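Local coordinates for protein xylosidase (Xanthomonas axonopodis pv. citri, PDB 6XN2) that probably hydrolyses the xylosidic bonds of xylan-derived oligosaccharides, as a glycoside hydrolase of family 43 that carries a bound calcium ion, at residues Leu298-Val303 and Ile353-Glu358; Thr36-Pro41 and Lys338-Ala343; Phe142-Ala147 and Gln161-Thr166; Val110-Arg115 and Leu131-Lys136; Asp57-Ile62 and Val88-His93. One frame throughout, in Å; residues are numbered along the deposited sequence.

Interaction 1 (Leu298-Val303 and Ile353-Glu358); sequences LLAPVV and IYPYGE
Pro355 sets CG and CD of its ring against the chain from Leu299 to Val302. Pro355 CD lies 3.9 Å from Leu299 CD1. Pro355 CG comes 3.6 Å from Pro301 O, and the Val302 side chain crosses the proline at about a right angle, its CG1 meeting that CG. Tyr356 brings its ring edge to Val302 CA, while Pro355 CB covers one face near the rim. CG of Tyr356 stands anti to its carbonyl carbon (chi1 -45°), which sends the phenol to Val303. Val303 N donates to Tyr356 OH over 2.8 Å, nearly straight at 167°. The same OH is hydrogen-bonded to Asp324, so two partners grip this buried oxygen. The fold is the five-bladed beta-propeller of family 43. Strand 292-299 ends here, and Leu298 and Leu299 form a classic beta bulge opposite Ile280. The 353-358 segment, near the C-terminus, runs along this strand end in nearly the same direction. A single bridge joins them: Ile353 N donates to Leu298 O at 2.8 Å, from above the carbonyl plane. Ala300 N gives a 3.0 Å bond to Ile353 O. Ala300 CB touches Tyr354 CD2 at 3.7 Å. Tyr354 also opens a type I turn that closes at Gly357.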
# COMPACT_ATOMS: atom_id res chain seq x y z
N LEU A 298 2.76 -0.71 -13.92
CA LEU A 298 1.98 0.49 -13.72
C LEU A 298 2.88 1.67 -13.36
O LEU A 298 2.66 2.80 -13.81
CB LEU A 298 0.95 0.21 -12.62
CG LEU A 298 -0.14 1.21 -12.30
CD1 LEU A 298 -1.36 0.42 -11.89
CD2 LEU A 298 0.32 2.10 -11.17
N LEU A 299 3.92 1.39 -12.62
CA LEU A 299 4.88 2.39 -12.27
C LEU A 299 6.26 1.85 -12.48
O LEU A 299 6.61 0.86 -11.94
CB LEU A 299 4.72 2.86 -10.83
CG LEU A 299 5.63 3.97 -10.29
CD1 LEU A 299 5.43 5.28 -11.00
CD2 LEU A 299 5.47 4.17 -8.81
N ALA A 300 7.11 2.63 -13.12
CA ALA A 300 8.50 2.26 -13.28
C ALA A 300 9.27 2.54 -12.00
O ALA A 300 8.81 3.18 -11.10
CB ALA A 300 9.11 3.01 -14.42
N PRO A 301 10.50 2.06 -11.93
CA PRO A 301 11.27 2.22 -10.72
C PRO A 301 11.47 3.62 -10.21
O PRO A 301 11.71 4.49 -10.96
CB PRO A 301 12.60 1.57 -11.07
CG PRO A 301 12.27 0.59 -12.10
CD PRO A 301 11.18 1.19 -12.90
N VAL A 302 11.35 3.78 -8.91
CA VAL A 302 11.55 5.07 -8.26
C VAL A 302 12.90 5.10 -7.55
O VAL A 302 13.52 4.06 -7.35
CB VAL A 302 10.44 5.35 -7.23
CG1 VAL A 302 9.09 5.53 -7.93
CG2 VAL A 302 10.37 4.22 -6.21
N VAL A 303 13.33 6.28 -7.14
CA VAL A 303 14.55 6.45 -6.39
C VAL A 303 14.30 5.92 -4.99
O VAL A 303 13.29 6.20 -4.42
CB VAL A 303 15.00 7.92 -6.35
CG1 VAL A 303 16.05 8.15 -5.31
CG2 VAL A 303 15.51 8.36 -7.69
N ILE A 353 3.49 4.53 -15.87
CA ILE A 353 3.87 5.86 -15.46
C ILE A 353 5.37 5.85 -15.19
O ILE A 353 5.83 5.01 -14.52
CB ILE A 353 3.11 6.27 -14.20
CG1 ILE A 353 1.62 6.21 -14.47
CG2 ILE A 353 3.52 7.64 -13.76
CD1 ILE A 353 0.76 6.72 -13.36
N TYR A 354 6.09 6.79 -15.77
CA TYR A 354 7.53 6.89 -15.61
C TYR A 354 7.74 8.11 -14.75
O TYR A 354 7.57 9.18 -15.20
CB TYR A 354 8.19 6.99 -16.98
CG TYR A 354 8.09 5.71 -17.78
CD1 TYR A 354 7.03 5.47 -18.57
CD2 TYR A 354 9.04 4.74 -17.68
CE1 TYR A 354 6.91 4.30 -19.26
CE2 TYR A 354 8.93 3.57 -18.38
CZ TYR A 354 7.86 3.36 -19.16
OH TYR A 354 7.72 2.22 -19.87
N PRO A 355 8.17 7.90 -13.52
CA PRO A 355 8.23 8.96 -12.51
C PRO A 355 9.31 10.02 -12.76
O PRO A 355 9.26 11.07 -12.12
CB PRO A 355 8.53 8.19 -11.21
CG PRO A 355 9.17 6.92 -11.66
CD PRO A 355 8.53 6.58 -12.97
N TYR A 356 10.25 9.76 -13.66
CA TYR A 356 11.28 10.75 -13.99
C TYR A 356 11.32 10.96 -15.49
O TYR A 356 12.29 11.49 -16.02
CB TYR A 356 12.64 10.32 -13.44
CG TYR A 356 12.49 9.82 -12.02
CD1 TYR A 356 12.26 10.71 -10.98
CD2 TYR A 356 12.51 8.46 -11.74
CE1 TYR A 356 12.08 10.27 -9.68
CE2 TYR A 356 12.32 8.01 -10.44
CZ TYR A 356 12.11 8.91 -9.42
OH TYR A 356 11.92 8.46 -8.14
N GLY A 357 10.23 10.59 -16.17
CA GLY A 357 10.17 10.64 -17.62
C GLY A 357 10.54 9.29 -18.23
O GLY A 357 11.33 8.53 -17.66
N GLU A 358 9.97 8.99 -19.39
CA GLU A 358 10.24 7.70 -20.02
C GLU A 358 11.68 7.65 -20.53
O GLU A 358 12.27 6.57 -20.64
CB GLU A 358 9.25 7.42 -21.15
CG GLU A 358 9.53 6.10 -21.87
CD GLU A 358 8.41 5.67 -22.79
OE1 GLU A 358 7.30 6.24 -22.70
OE2 GLU A 358 8.63 4.74 -23.60

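Interaction 2 (Thr36-Pro41 and Lys338-Ala343); sequences TAISAP and KMAPLA
Ser39 meets the flat carbonyl group of Met339 from above its plane. The Ser39 OG donates to Met339 O over 2.8 Å and lies 51° out of that plane, so the bond does not follow an in-plane lone pair. The contact ties the loop after helix 29-36 to strand 336-342, the outer strand of a three-stranded antiparallel sheet in the family 43 beta-propeller. Ser39 OG is also hydrogen-bonded to Tyr322 OH on the adjacent strand. Lys338 runs alongside Ser39. With CG anti to the carbonyl carbon (chi1 -62°) and the chain extended beyond it, the methylenes run past Ser39 and Ala40 O. Lys338 CB packs 3.7 Å from Ser39 CB. The ammonium group ends beside Ser39 O, with a weak bond of 3.2 Å from Lys338 NZ. Its stronger partner is Asp324, with which it forms a salt bridge. Farther along the strand, Ile38 CD1 touches Ala340 CB at 4.1 Å. Two waters complete the contact. One accepts from Ser39 N and from the ammonium Lys338 NZ. The other lies between backbone groups and accepts from Met339 N, 2.9 Å from that nitrogen.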
# COMPACT_ATOMS: atom_id res chain seq x y z
N THR A 36 14.08 15.84 -13.69
CA THR A 36 13.03 15.42 -14.61
C THR A 36 11.87 14.69 -13.92
O THR A 36 10.97 14.20 -14.59
CB THR A 36 13.60 14.51 -15.73
OG1 THR A 36 14.03 13.26 -15.18
CG2 THR A 36 14.79 15.19 -16.43
N ALA A 37 11.88 14.64 -12.59
CA ALA A 37 10.76 14.07 -11.84
C ALA A 37 9.43 14.68 -12.28
O ALA A 37 9.31 15.90 -12.44
CB ALA A 37 10.97 14.27 -10.34
N ILE A 38 8.44 13.83 -12.49
CA ILE A 38 7.14 14.29 -12.90
C ILE A 38 6.27 14.74 -11.75
O ILE A 38 5.24 15.28 -11.95
CB ILE A 38 6.39 13.24 -13.70
CG1 ILE A 38 5.83 12.18 -12.81
CG2 ILE A 38 7.29 12.64 -14.71
CD1 ILE A 38 5.07 11.14 -13.55
N SER A 39 6.71 14.50 -10.55
CA SER A 39 5.98 14.94 -9.40
C SER A 39 6.90 15.51 -8.40
O SER A 39 7.99 15.10 -8.25
CB SER A 39 5.23 13.82 -8.72
OG SER A 39 4.48 13.04 -9.57
N ALA A 40 6.42 16.51 -7.71
CA ALA A 40 7.13 17.08 -6.62
C ALA A 40 6.54 16.49 -5.36
O ALA A 40 5.43 16.08 -5.33
CB ALA A 40 6.95 18.56 -6.61
N PRO A 41 7.32 16.43 -4.31
CA PRO A 41 6.84 15.94 -3.04
C PRO A 41 5.61 16.73 -2.59
O PRO A 41 5.63 17.92 -2.58
CB PRO A 41 7.98 16.25 -2.12
CG PRO A 41 9.15 16.44 -2.96
CD PRO A 41 8.68 16.93 -4.24
N LYS A 338 4.12 11.33 -3.43
CA LYS A 338 3.90 12.07 -4.66
C LYS A 338 2.60 11.63 -5.30
O LYS A 338 2.05 10.58 -4.95
CB LYS A 338 5.07 11.84 -5.63
CG LYS A 338 6.42 12.30 -5.12
CD LYS A 338 7.50 12.00 -6.15
CE LYS A 338 8.71 12.92 -5.97
NZ LYS A 338 9.71 12.70 -7.06
N MET A 339 2.11 12.37 -6.26
CA MET A 339 0.93 11.96 -7.02
C MET A 339 1.10 12.29 -8.49
O MET A 339 1.82 13.16 -8.81
CB MET A 339 -0.35 12.59 -6.51
CG MET A 339 -0.46 14.06 -6.75
SD MET A 339 -1.78 14.81 -5.81
CE MET A 339 -3.16 14.01 -6.54
N ALA A 340 0.40 11.55 -9.33
CA ALA A 340 0.41 11.73 -10.77
C ALA A 340 -0.88 11.26 -11.41
O ALA A 340 -1.48 10.34 -10.97
CB ALA A 340 1.57 10.99 -11.37
N PRO A 341 -1.31 11.95 -12.49
CA PRO A 341 -2.54 11.53 -13.14
C PRO A 341 -2.43 10.16 -13.80
O PRO A 341 -1.49 9.90 -14.47
CB PRO A 341 -2.75 12.58 -14.19
CG PRO A 341 -1.42 13.19 -14.39
CD PRO A 341 -0.72 13.13 -13.11
N LEU A 342 -3.42 9.31 -13.59
CA LEU A 342 -3.42 7.99 -14.14
C LEU A 342 -4.58 7.80 -15.07
O LEU A 342 -5.64 8.29 -14.85
CB LEU A 342 -3.48 6.95 -13.02
CG LEU A 342 -3.62 5.47 -13.30
CD1 LEU A 342 -2.98 4.67 -12.23
CD2 LEU A 342 -5.06 5.08 -13.40
N ALA A 343 -4.33 7.06 -16.12
CA ALA A 343 -5.30 6.79 -17.12
C ALA A 343 -5.59 5.36 -17.45
O ALA A 343 -4.69 4.59 -17.66
CB ALA A 343 -4.85 7.45 -18.40
O HOH W 1 8.34 11.85 -9.66
O HOH W 2 3.23 15.09 -6.04

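Interaction 3 (Phe142-Ala147 and Gln161-Thr166); sequences FQIGVA and QPIAGT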
# COMPACT_ATOMS: atom_id res chain seq x y z
N PHE A 142 4.96 -9.09 13.05
CA PHE A 142 4.01 -8.11 12.51
C PHE A 142 2.58 -8.62 12.59
O PHE A 142 2.31 -9.80 12.34
CB PHE A 142 4.33 -7.77 11.05
CG PHE A 142 5.34 -6.66 10.87
CD1 PHE A 142 5.09 -5.38 11.35
CD2 PHE A 142 6.53 -6.90 10.19
CE1 PHE A 142 6.01 -4.37 11.18
CE2 PHE A 142 7.44 -5.88 10.01
CZ PHE A 142 7.18 -4.62 10.50
N GLN A 143 1.66 -7.72 12.80
CA GLN A 143 0.23 -7.98 12.77
C GLN A 143 -0.44 -6.67 12.36
O GLN A 143 0.14 -5.65 12.31
CB GLN A 143 -0.33 -8.51 14.08
CG GLN A 143 -0.33 -10.01 14.22
CD GLN A 143 -1.23 -10.49 15.34
OE1 GLN A 143 -0.81 -10.61 16.43
NE2 GLN A 143 -2.44 -10.77 15.03
N ILE A 144 -1.70 -6.74 12.06
CA ILE A 144 -2.43 -5.58 11.61
C ILE A 144 -3.45 -5.20 12.66
O ILE A 144 -4.27 -6.03 13.06
CB ILE A 144 -3.10 -5.85 10.26
CG1 ILE A 144 -2.02 -6.02 9.20
CG2 ILE A 144 -4.04 -4.70 9.90
CD1 ILE A 144 -2.54 -6.51 7.90
N GLY A 145 -3.37 -3.96 13.14
CA GLY A 145 -4.33 -3.45 14.10
C GLY A 145 -5.24 -2.44 13.45
O GLY A 145 -5.04 -2.04 12.30
N VAL A 146 -6.27 -2.01 14.17
CA VAL A 146 -7.14 -0.97 13.65
C VAL A 146 -7.40 0.07 14.76
O VAL A 146 -7.33 -0.24 15.96
CB VAL A 146 -8.47 -1.56 13.09
CG1 VAL A 146 -9.31 -2.18 14.21
CG2 VAL A 146 -9.28 -0.51 12.33
N ALA A 147 -7.66 1.30 14.34
CA ALA A 147 -7.99 2.39 15.26
C ALA A 147 -9.23 3.11 14.75
O ALA A 147 -9.44 3.25 13.55
CB ALA A 147 -6.82 3.34 15.38
N GLN A 161 -5.93 -4.90 21.05
CA GLN A 161 -5.33 -6.07 20.40
C GLN A 161 -5.38 -5.91 18.88
O GLN A 161 -6.21 -5.15 18.37
CB GLN A 161 -6.06 -7.35 20.83
CG GLN A 161 -5.80 -7.76 22.26
CD GLN A 161 -6.89 -8.64 22.83
OE1 GLN A 161 -7.57 -9.38 22.10
NE2 GLN A 161 -7.08 -8.56 24.14
N PRO A 162 -4.56 -6.65 18.16
CA PRO A 162 -4.60 -6.58 16.72
C PRO A 162 -5.76 -7.36 16.12
O PRO A 162 -6.41 -8.10 16.80
CB PRO A 162 -3.28 -7.21 16.31
CG PRO A 162 -2.96 -8.14 17.37
CD PRO A 162 -3.47 -7.50 18.63
N ILE A 163 -6.00 -7.20 14.85
CA ILE A 163 -7.09 -7.92 14.24
C ILE A 163 -6.79 -9.40 14.18
O ILE A 163 -5.79 -9.80 13.69
CB ILE A 163 -7.38 -7.39 12.85
CG1 ILE A 163 -7.76 -5.93 12.94
CG2 ILE A 163 -8.48 -8.19 12.21
CD1 ILE A 163 -7.80 -5.19 11.64
N ALA A 164 -7.68 -10.22 14.71
CA ALA A 164 -7.45 -11.63 14.68
C ALA A 164 -7.47 -12.14 13.27
O ALA A 164 -8.32 -11.78 12.54
CB ALA A 164 -8.47 -12.36 15.51
N GLY A 165 -6.54 -12.99 12.94
CA GLY A 165 -6.47 -13.54 11.62
C GLY A 165 -5.52 -12.77 10.74
O GLY A 165 -5.34 -13.11 9.62
N THR A 166 -4.95 -11.70 11.29
CA THR A 166 -4.02 -10.93 10.55
C THR A 166 -2.63 -11.22 11.00
O THR A 166 -2.38 -11.70 12.04
CB THR A 166 -4.28 -9.43 10.58
OG1 THR A 166 -4.02 -8.92 11.87
CG2 THR A 166 -5.67 -9.14 10.17
O HOH W 3 -6.96 -4.03 16.01
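Thr166 turns its hydroxyl into the backbone of Ile144, and this is the tight part of the contact. Ile144 N donates to Thr166 OG1 over 3.2 Å. Thr166 OG1 in turn donates to Ile163 O at 2.7 Å, tilted 16° from that carbonyl plane. Thr166 OG1 sits between its own backbone N and carbonyl carbon (chi1 69°), which lets it reach Ile144 N and Ile163 O. Ile163 O also accepts from Thr166 N, closing a type II turn from Ile163 to Thr166 with Gly165 at positive phi. Ile163 N donates to Ile144 O over 2.8 Å, in the carbonyl plane. Ile163 CD1 rests 4.0 Å from Val146 CB. Gln143 packs closely too, its OE1 3.4 Å from Pro162 CG. Gln143 NE2 gives a bent bond of 3.1 Å to Thr166 O, while OE1 is hydrogen-bonded to Arg137. The solvent side is looser. Gln161, Ala164 and Gly165 are exposed there, and a water bridges Val146 N and Gln161 O. The loop thus joins strand 142-149 of a propeller blade without becoming a regular strand. Backbone and side-chain bonds are mixed across the contact, which probably holds the loop to one path.

Interaction 4 (Val110-Arg115 and Leu131-Lys136); sequences VPWAQR and LYFPAK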
# COMPACT_ATOMS: atom_id res chain seq x y z
N VAL A 110 -0.92 2.19 21.24
CA VAL A 110 -1.24 0.86 20.67
C VAL A 110 -0.64 -0.17 21.64
O VAL A 110 0.51 -0.48 21.50
CB VAL A 110 -0.70 0.69 19.25
CG1 VAL A 110 -1.12 -0.64 18.68
CG2 VAL A 110 -1.17 1.82 18.36
N PRO A 111 -1.42 -0.69 22.59
CA PRO A 111 -0.91 -1.57 23.62
C PRO A 111 -0.24 -2.85 23.13
O PRO A 111 0.68 -3.27 23.74
CB PRO A 111 -2.15 -1.94 24.42
CG PRO A 111 -3.11 -0.85 24.13
CD PRO A 111 -2.85 -0.48 22.70
N TRP A 112 -0.73 -3.41 22.05
CA TRP A 112 -0.19 -4.68 21.56
C TRP A 112 1.09 -4.50 20.74
O TRP A 112 1.82 -5.46 20.51
CB TRP A 112 -1.24 -5.43 20.72
CG TRP A 112 -1.64 -4.74 19.44
CD1 TRP A 112 -2.69 -3.89 19.26
CD2 TRP A 112 -0.98 -4.84 18.17
NE1 TRP A 112 -2.74 -3.46 17.95
CE2 TRP A 112 -1.69 -4.03 17.27
CE3 TRP A 112 0.15 -5.54 17.71
CZ2 TRP A 112 -1.32 -3.89 15.93
CZ3 TRP A 112 0.52 -5.40 16.39
CH2 TRP A 112 -0.21 -4.59 15.51
N ALA A 113 1.36 -3.27 20.31
CA ALA A 113 2.49 -3.03 19.42
C ALA A 113 3.68 -2.40 20.13
O ALA A 113 3.51 -1.56 21.01
CB ALA A 113 2.06 -2.13 18.26
N GLN A 114 4.89 -2.80 19.73
CA GLN A 114 6.10 -2.21 20.29
C GLN A 114 6.69 -1.15 19.36
O GLN A 114 7.09 -0.07 19.80
CB GLN A 114 7.15 -3.28 20.58
CG GLN A 114 8.36 -2.73 21.33
CD GLN A 114 9.64 -3.53 21.07
OE1 GLN A 114 9.63 -4.76 21.04
NE2 GLN A 114 10.74 -2.81 20.88
N ARG A 115 6.73 -1.45 18.07
CA ARG A 115 7.46 -0.59 17.14
C ARG A 115 7.03 -0.78 15.69
O ARG A 115 6.19 -1.63 15.38
CB ARG A 115 8.96 -0.85 17.27
CG ARG A 115 9.35 -2.27 16.90
CD ARG A 115 10.76 -2.62 17.33
NE ARG A 115 11.21 -3.85 16.69
CZ ARG A 115 12.07 -3.90 15.68
NH1 ARG A 115 12.60 -2.78 15.20
NH2 ARG A 115 12.42 -5.07 15.15
N LEU A 131 -8.70 3.36 10.91
CA LEU A 131 -7.33 3.41 10.46
C LEU A 131 -6.69 2.05 10.63
O LEU A 131 -6.55 1.61 11.70
CB LEU A 131 -6.54 4.48 11.20
CG LEU A 131 -5.09 4.74 10.79
CD1 LEU A 131 -5.01 5.14 9.35
CD2 LEU A 131 -4.47 5.82 11.62
N TYR A 132 -6.39 1.38 9.54
CA TYR A 132 -5.76 0.06 9.58
C TYR A 132 -4.25 0.22 9.45
O TYR A 132 -3.78 0.94 8.58
CB TYR A 132 -6.29 -0.82 8.45
CG TYR A 132 -7.77 -1.04 8.54
CD1 TYR A 132 -8.66 -0.09 8.06
CD2 TYR A 132 -8.29 -2.19 9.14
CE1 TYR A 132 -10.03 -0.28 8.16
CE2 TYR A 132 -9.65 -2.39 9.24
CZ TYR A 132 -10.51 -1.43 8.75
OH TYR A 132 -11.87 -1.62 8.86
N PHE A 133 -3.50 -0.46 10.31
CA PHE A 133 -2.05 -0.29 10.31
C PHE A 133 -1.31 -1.56 10.72
O PHE A 133 -1.76 -2.30 11.59
CB PHE A 133 -1.64 0.86 11.24
CG PHE A 133 -1.97 0.60 12.69
CD1 PHE A 133 -3.25 0.82 13.17
CD2 PHE A 133 -1.00 0.15 13.56
CE1 PHE A 133 -3.56 0.59 14.50
CE2 PHE A 133 -1.31 -0.10 14.90
CZ PHE A 133 -2.58 0.13 15.36
N PRO A 134 -0.15 -1.82 10.08
CA PRO A 134 0.72 -2.91 10.50
C PRO A 134 1.72 -2.42 11.54
O PRO A 134 2.31 -1.34 11.41
CB PRO A 134 1.41 -3.31 9.20
CG PRO A 134 1.55 -2.00 8.45
CD PRO A 134 0.38 -1.12 8.89
N ALA A 135 1.91 -3.21 12.59
CA ALA A 135 2.95 -2.90 13.56
C ALA A 135 3.52 -4.20 14.10
O ALA A 135 2.93 -5.26 13.92
CB ALA A 135 2.39 -2.03 14.69
N LYS A 136 4.66 -4.09 14.76
CA LYS A 136 5.37 -5.26 15.24
C LYS A 136 5.17 -5.43 16.75
O LYS A 136 5.35 -4.48 17.51
CB LYS A 136 6.86 -5.11 14.90
CG LYS A 136 7.67 -6.37 15.10
CD LYS A 136 9.07 -6.22 14.51
CE LYS A 136 9.09 -6.60 13.04
NZ LYS A 136 10.38 -6.18 12.42
O HOH W 4 13.51 -5.48 12.73
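Trp112 and Phe133 run antiparallel past one another, Trp112 CZ2 lying 3.9 Å from Phe133 CE2. They join the loop 110-115 to strand 128-136 of a four-stranded antiparallel propeller blade. Gln114 and Arg115 are set against the single residue Lys136, a classic beta bulge. Val110 approaches Phe133 from across the contact. Val110 CG1 lies in the ring plane at the edge, 3.7 Å from Phe133 CZ. The same CG1 also sits over one face of the Trp112 indole, toward the rim, so this methyl touches both aromatic groups. CG of Trp112 lies between its backbone N and carbonyl carbon (chi1 65°), which turns the indole edge to the strand, where Trp112 CZ3 lies 3.5 Å from Ala135 O. Ala113 and Ala135 pack CB to CB at 3.6 Å. The bulge is held by backbone bonds. Gln114 N donates to Lys136 O over 2.8 Å in the carbonyl plane, and Arg115 N adds a weak bond to the same oxygen. Lys136 N returns a bond to Arg115 O. Beyond it the two basic chains run alongside each other. Like charges come close here, but Lys136 NZ is hydrogen-bonded to Gln116 OE1. A water accepts from Arg115 NH2 at 2.7 Å and, weakly, from Lys136 NZ at 3.2 Å.

Interaction 5 (Asp57-Ile62 and Val88-His93); sequences DGALYI and VLRMAH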
# COMPACT_ATOMS: atom_id res chain seq x y z
N ASP A 57 -15.94 12.20 2.54
CA ASP A 57 -16.64 13.43 2.80
C ASP A 57 -16.30 14.57 1.83
O ASP A 57 -16.06 15.67 2.22
CB ASP A 57 -16.44 13.83 4.27
CG ASP A 57 -16.88 12.75 5.22
OD1 ASP A 57 -17.99 12.24 5.03
OD2 ASP A 57 -16.14 12.38 6.14
N GLY A 58 -16.26 14.25 0.55
CA GLY A 58 -15.98 15.23 -0.46
C GLY A 58 -14.57 15.73 -0.65
O GLY A 58 -14.33 16.51 -1.54
N ALA A 59 -13.66 15.32 0.19
CA ALA A 59 -12.26 15.73 0.07
C ALA A 59 -11.34 14.52 -0.02
O ALA A 59 -11.72 13.41 0.36
CB ALA A 59 -11.86 16.62 1.24
N LEU A 60 -10.13 14.74 -0.54
CA LEU A 60 -9.16 13.66 -0.66
C LEU A 60 -8.30 13.61 0.59
O LEU A 60 -7.59 14.56 0.90
CB LEU A 60 -8.28 13.86 -1.90
CG LEU A 60 -7.21 12.78 -2.12
CD1 LEU A 60 -7.70 11.75 -3.11
CD2 LEU A 60 -5.91 13.41 -2.56
N TYR A 61 -8.39 12.49 1.30
CA TYR A 61 -7.56 12.25 2.48
C TYR A 61 -6.46 11.25 2.15
O TYR A 61 -6.70 10.26 1.47
CB TYR A 61 -8.42 11.73 3.64
CG TYR A 61 -9.31 12.78 4.23
CD1 TYR A 61 -10.56 13.06 3.69
CD2 TYR A 61 -8.90 13.52 5.34
CE1 TYR A 61 -11.37 14.04 4.23
CE2 TYR A 61 -9.71 14.50 5.88
CZ TYR A 61 -10.94 14.76 5.33
OH TYR A 61 -11.74 15.74 5.88
N ILE A 62 -5.25 11.52 2.63
CA ILE A 62 -4.14 10.61 2.40
C ILE A 62 -3.63 10.08 3.74
O ILE A 62 -3.43 10.84 4.69
CB ILE A 62 -2.99 11.29 1.64
CG1 ILE A 62 -3.53 12.00 0.40
CG2 ILE A 62 -1.92 10.27 1.28
CD1 ILE A 62 -2.50 12.90 -0.26
N VAL A 88 -2.37 12.48 9.00
CA VAL A 88 -3.35 12.44 7.94
C VAL A 88 -3.20 13.69 7.08
O VAL A 88 -3.08 14.73 7.58
CB VAL A 88 -4.78 12.31 8.47
CG1 VAL A 88 -5.76 12.31 7.34
CG2 VAL A 88 -4.92 11.03 9.24
N LEU A 89 -3.18 13.54 5.77
CA LEU A 89 -3.06 14.68 4.87
C LEU A 89 -4.36 14.85 4.09
O LEU A 89 -5.10 13.90 3.91
CB LEU A 89 -1.88 14.49 3.91
CG LEU A 89 -0.56 14.03 4.55
CD1 LEU A 89 0.50 13.73 3.49
CD2 LEU A 89 -0.04 15.07 5.53
N ARG A 90 -4.63 16.07 3.64
CA ARG A 90 -5.85 16.31 2.88
C ARG A 90 -5.64 17.27 1.70
O ARG A 90 -4.90 18.25 1.80
CB ARG A 90 -6.94 16.86 3.80
CG ARG A 90 -8.26 17.20 3.09
CD ARG A 90 -9.33 17.62 4.08
NE ARG A 90 -8.95 18.83 4.80
CZ ARG A 90 -9.38 19.16 6.01
NH1 ARG A 90 -10.22 18.36 6.66
NH2 ARG A 90 -8.97 20.29 6.57
N MET A 91 -6.30 16.96 0.59
CA MET A 91 -6.51 17.94 -0.47
C MET A 91 -8.00 18.24 -0.53
O MET A 91 -8.79 17.35 -0.84
CB MET A 91 -6.01 17.42 -1.82
CG MET A 91 -4.50 17.34 -1.92
SD MET A 91 -3.97 16.65 -3.50
CE MET A 91 -4.55 17.91 -4.63
N ALA A 92 -8.37 19.47 -0.20
CA ALA A 92 -9.78 19.85 -0.12
C ALA A 92 -10.48 19.72 -1.47
O ALA A 92 -11.67 19.41 -1.52
CB ALA A 92 -9.91 21.27 0.41
N HIS A 93 -9.74 19.95 -2.54
CA HIS A 93 -10.28 19.85 -3.90
C HIS A 93 -9.12 19.54 -4.85
O HIS A 93 -7.96 19.60 -4.45
CB HIS A 93 -11.00 21.14 -4.29
CG HIS A 93 -10.18 22.37 -4.09
ND1 HIS A 93 -10.38 23.23 -3.03
CD2 HIS A 93 -9.15 22.88 -4.81
CE1 HIS A 93 -9.51 24.22 -3.11
NE2 HIS A 93 -8.75 24.03 -4.17
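Val88 begins the contact by placing CG1 at the edge of the Tyr61 ring, 3.9 Å from Tyr61 CD2. It lies on strand 85-91, which pairs antiparallel with strand 59-67. Leu89 follows in a hydrogen-bonded pair with Ile62. Leu89 N donates to Ile62 O in the carbonyl plane, and Ile62 N donates back to Leu89 O over 2.7 Å. On the same face, Leu89 CB and Ile62 CB touch at 4.1 Å. Arg90 stands opposite Tyr61 in a non-hydrogen-bonded pair, and the two side chains run alongside each other. Arg90 CG sits over the tyrosine ring, 4.2 Å from the centroid of the Tyr61 ring, in a CH-pi contact. Arg90 starts with CG anti to its backbone N and then bends at chi3 (63°), which brings the guanidinium round to the phenol. Arg90 NH1 donates to Tyr61 OH over 3.1 Å, almost in the guanidinium plane. The ring and guanidinium planes are 75° apart, so this is no stack. Arg90 NH2 also forms a salt bridge with Glu99, which helps to fix the group. Met91 pairs with Leu60 through two backbone bonds, and Met91 SD packs 3.9 Å from Leu60 CD2. Ala92 leaves the strand, with its O 3.9 Å from Ala59 CB. The pair forms the middle of the four-stranded blade 47-56, 59-67, 85-91, 99-106. Leu60, Ile62, Leu89 and Met91 face strands 317-324 and 336-342 of another sheet, while Tyr61 and Arg90 touch Leu101 on strand 99-106.

How the interactions relate
Interaction 5 differs from the others in pairing two regular strands inside one blade. The other four lay irregular segments against strands or strand ends. Interactions 1, 3 and 5 are mostly buried; interactions 2 and 4 are partly exposed and use bridging water near charged groups. Interaction 3 has a water too, between backbone atoms. Interactions 1 and 2 touch through Pro355 O to Ile38 N and Tyr356 O to Thr36 OG1, so parts near the two chain ends meet there. Both also use Asp324, through Tyr356 and Lys338. Interactions 3 and 4 share one blade, where strands 128-136 and 142-149 are neighbours. The sulfurs of Met91 and Met339 pack together where interactions 5 and 2 touch.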